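Local coordinates for tail fiber protein (Acinetobacter phage AM24, PDB 5W5P), which probably recognises and cleaves the capsular polysaccharide of its Acinetobacter baumannii host as the trimeric tailspike of the phage, at the interface of chains A and B. Numbering follows the deposited sequence. Chains: chain A/B, Tail fiber protein.

Contacts 1 and 2 are neighbouring patches of one subunit interface in the C-terminal part of the tailspike, with the centres of their C-alpha atoms about 8 Å apart. Both draw on strands 492-503 and 509-523 of each chain, and they share A:Phe499, whose ring spans the two. Contact 1 is built round an amide-to-amide hydrogen bond, whereas contact 2 is mainly apolar, with a hydroxyl bond and a water bridge beside it. The same strands meet through different residues in the two chains, as expected when three copies stand side by side round a common axis; together the patches probably help hold the C-terminal domains together.

Contact 1: the interface of chains A and B. Residues chain A 499, 501, 512; chain B 491-492, 521-522, 525.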
# COMPACT_ATOMS: atom_id res chain seq x y z
N PHE A 499 -23.96 32.32 -12.14
CA PHE A 499 -24.48 32.91 -10.91
C PHE A 499 -24.02 34.36 -10.85
O PHE A 499 -22.83 34.64 -10.67
CB PHE A 499 -24.02 32.12 -9.69
CG PHE A 499 -24.45 32.72 -8.37
CD1 PHE A 499 -25.64 33.43 -8.26
CD2 PHE A 499 -23.67 32.57 -7.24
CE1 PHE A 499 -26.03 33.98 -7.05
CE2 PHE A 499 -24.07 33.12 -6.03
CZ PHE A 499 -25.25 33.82 -5.94
N GLN A 501 -24.06 38.01 -9.01
CA GLN A 501 -24.29 38.78 -7.79
C GLN A 501 -24.08 40.25 -8.12
O GLN A 501 -22.96 40.67 -8.43
CB GLN A 501 -23.36 38.30 -6.67
CG GLN A 501 -23.72 36.92 -6.15
CD GLN A 501 -22.71 36.39 -5.14
OE1 GLN A 501 -21.52 36.26 -5.43
NE2 GLN A 501 -23.18 36.08 -3.93
N ALA A 512 -29.42 39.21 -7.13
CA ALA A 512 -28.84 37.91 -7.45
C ALA A 512 -29.72 37.23 -8.49
O ALA A 512 -30.94 37.30 -8.42
CB ALA A 512 -28.70 37.03 -6.21
N ALA B 491 -24.60 31.88 -0.18
CA ALA B 491 -25.26 31.92 -1.49
C ALA B 491 -24.81 30.76 -2.37
O ALA B 491 -23.67 30.27 -2.28
CB ALA B 491 -24.98 33.25 -2.19
N CYS B 492 -25.71 30.32 -3.24
CA CYS B 492 -25.42 29.26 -4.20
C CYS B 492 -26.54 29.23 -5.23
O CYS B 492 -27.58 29.88 -5.08
CB CYS B 492 -25.28 27.90 -3.51
SG CYS B 492 -26.75 27.36 -2.61
N VAL B 521 -30.00 31.21 -4.55
CA VAL B 521 -30.13 31.43 -3.11
C VAL B 521 -29.22 32.58 -2.72
O VAL B 521 -28.02 32.55 -3.02
CB VAL B 521 -29.78 30.15 -2.31
CG1 VAL B 521 -30.26 30.27 -0.87
CG2 VAL B 521 -30.38 28.92 -2.98
N GLN B 522 -29.78 33.58 -2.04
CA GLN B 522 -28.99 34.75 -1.64
C GLN B 522 -29.66 35.45 -0.46
O GLN B 522 -30.88 35.64 -0.45
CB GLN B 522 -28.82 35.73 -2.81
CG GLN B 522 -28.15 37.06 -2.44
CD GLN B 522 -26.64 36.95 -2.25
OE1 GLN B 522 -25.93 36.40 -3.10
NE2 GLN B 522 -26.14 37.48 -1.14
N GLU B 525 -25.29 39.98 2.41
CA GLU B 525 -23.88 39.79 2.08
C GLU B 525 -23.21 41.15 2.04
O GLU B 525 -23.62 42.02 1.26
CB GLU B 525 -23.71 39.06 0.75
CG GLU B 525 -22.29 38.64 0.44
CD GLU B 525 -22.22 37.39 -0.42
OE1 GLU B 525 -23.29 36.90 -0.83
OE2 GLU B 525 -21.10 36.90 -0.67
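A:Gln501 and B:Gln522 meet through their amides at this subunit interface of the trimeric tailspike, the two side chains crossing at about a right angle and the amide planes turned 46° apart. The amide nitrogen A:Gln501 NE2 donates to the carbonyl oxygen B:Gln522 OE1 at 2.9 Å. The bond is nearly straight, 172° at the hydrogen, and the acceptor lies practically in the amide plane of A:Gln501. On the other side the donor sits in the carbonyl plane of B:Gln522 and uses a lone pair.

The two chains reach this point differently. A:Gln501 runs extended beyond CG, whereas B:Gln522 leaves its strand with CG anti to the backbone N and then bends at chi2 (76°), which brings its amide round to A:Gln501. Within chain B, the amide is held at its other end as well: B:Gln522 NE2 donates to the carboxylate oxygen B:Glu525 OE1 at 2.9 Å, on the anti lone pair of that oxygen. B:Glu525, itself at the margin of the contact, probably limits rotation of the B:Gln522 amide and helps turn its oxygen to chain A. The same oxygen, B:Glu525 OE1, comes within 3.2 Å of A:Gln501 NE2, a proximity rather than an assigned bond; its negative charge may still favour the amide nitrogen at that place.

Apolar groups flank the polar pair. The methyl A:Ala512 CB rests on the aliphatic stem of B:Gln522, 3.6 Å from B:Gln522 CB, just before the bend. A:Phe499 brings the far end of its ring to chain B. The amide oxygen B:Gln522 OE1 comes to the ring edge beyond A:Phe499 CZ, at 3.9 Å, with the ring and amide planes nearly coplanar and no stacking, although the two side chains run crosswise. The methyl B:Ala491 CB serves both kinds of neighbour, lying 3.8 Å from A:Phe499 CZ and also 3.8 Å from A:Gln501 NE2.

Contact 2: the interface of chains A and B. Residues chain A 497, 499, 513-514; chain B 493, 518-520.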
# COMPACT_ATOMS: atom_id res chain seq x y z
N ASN A 497 -23.73 27.70 -16.08
CA ASN A 497 -24.46 28.20 -14.91
C ASN A 497 -23.77 29.49 -14.48
O ASN A 497 -22.69 29.46 -13.89
CB ASN A 497 -24.47 27.16 -13.79
CG ASN A 497 -25.39 27.55 -12.65
OD1 ASN A 497 -26.57 27.21 -12.64
ND2 ASN A 497 -24.86 28.29 -11.68
N PHE A 499 -23.96 32.32 -12.14
CA PHE A 499 -24.48 32.91 -10.91
C PHE A 499 -24.02 34.36 -10.85
O PHE A 499 -22.83 34.64 -10.67
CB PHE A 499 -24.02 32.12 -9.69
CG PHE A 499 -24.45 32.72 -8.37
CD1 PHE A 499 -25.64 33.43 -8.26
CD2 PHE A 499 -23.67 32.57 -7.24
CE1 PHE A 499 -26.03 33.98 -7.05
CE2 PHE A 499 -24.07 33.12 -6.03
CZ PHE A 499 -25.25 33.82 -5.94
N ALA A 513 -29.06 36.57 -9.45
CA ALA A 513 -29.75 35.87 -10.51
C ALA A 513 -28.86 34.75 -11.01
O ALA A 513 -27.68 34.65 -10.64
CB ALA A 513 -30.13 36.82 -11.66
N VAL A 514 -29.42 33.90 -11.87
CA VAL A 514 -28.65 32.82 -12.48
C VAL A 514 -29.20 32.58 -13.88
O VAL A 514 -30.42 32.57 -14.09
CB VAL A 514 -28.68 31.53 -11.63
CG1 VAL A 514 -30.10 31.19 -11.22
CG2 VAL A 514 -28.03 30.36 -12.37
N THR B 493 -26.31 28.48 -6.30
CA THR B 493 -27.32 28.17 -7.29
C THR B 493 -27.37 26.66 -7.48
O THR B 493 -26.46 25.94 -7.06
CB THR B 493 -27.05 28.87 -8.63
OG1 THR B 493 -25.74 28.54 -9.10
CG2 THR B 493 -27.16 30.38 -8.45
N SER B 518 -34.59 25.59 -11.83
CA SER B 518 -33.35 26.31 -11.55
C SER B 518 -33.58 27.25 -10.37
O SER B 518 -34.64 27.87 -10.26
CB SER B 518 -32.88 27.09 -12.78
OG SER B 518 -31.51 27.42 -12.70
N LEU B 519 -32.58 27.35 -9.49
CA LEU B 519 -32.69 28.11 -8.25
C LEU B 519 -31.52 29.07 -8.09
O LEU B 519 -30.41 28.81 -8.56
CB LEU B 519 -32.72 27.21 -7.01
CG LEU B 519 -33.65 26.00 -6.99
CD1 LEU B 519 -33.40 25.18 -5.75
CD2 LEU B 519 -35.07 26.48 -7.03
N VAL B 520 -31.77 30.16 -7.37
CA VAL B 520 -30.72 31.04 -6.87
C VAL B 520 -31.02 31.32 -5.40
O VAL B 520 -32.17 31.59 -5.04
CB VAL B 520 -30.63 32.35 -7.68
CG1 VAL B 520 -32.00 32.99 -7.84
CG2 VAL B 520 -29.63 33.31 -7.04
O HOH W 1 -29.09 26.91 -11.85
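B:Thr493 is inserted among A:Phe499, A:Val514 and A:Asn497 and loses 49 Å² of its surface to chain A, the largest share in this patch of the subunit interface. Its two branches divide the work. The methyl B:Thr493 CG2 turns to the apolar side and meets the ring at 3.4 Å from A:Phe499 CD1, the two side chains crossing obliquely. Its hydroxyl stands between the backbone N and the carbonyl carbon (chi1 55°) and faces A:Asn497, which comes from the opposite direction. There the amide nitrogen A:Asn497 ND2 donates to B:Thr493 OG1 at 2.7 Å. This bond is bent, 149° at the hydrogen, and the hydroxyl oxygen is tilted 18° out of the amide plane, so the contact is short but not ideally aligned.

A:Val514, with 33 Å² hidden, approaches B:Thr493 tip to tip, and A:Val514 CB lies 3.7 Å from B:Thr493 CG2. Its branches also part: CG2 stays near the threonine, while A:Val514 CG1 points at strand 509-523 of chain B, 3.6 Å from the backbone oxygen B:Leu519 O. The same methyl packs against CB of B:Val520, the two valines sliding past each other in opposite directions.

B:Val520, with 15 Å² hidden, carries the apolar contact on to the phenylalanine. The methyl B:Val520 CG2, anti to the backbone N, is directed at the ring and lies 3.7 Å from A:Phe499 CE1, with the side chains at about a right angle. B:Thr493 CG2 sits over one face near CD1, while B:Val520 CG2 comes to the rim by CE1, on the same side of the ring plane.

Polar contacts border this apolar group. The other end of the A:Asn497 amide is tied to chain B through a water, so the residue links to both strands of the partner. That water lies 2.7 Å from A:Asn497 OD1 and 2.6 Å from the hydroxyl B:Ser518 OG.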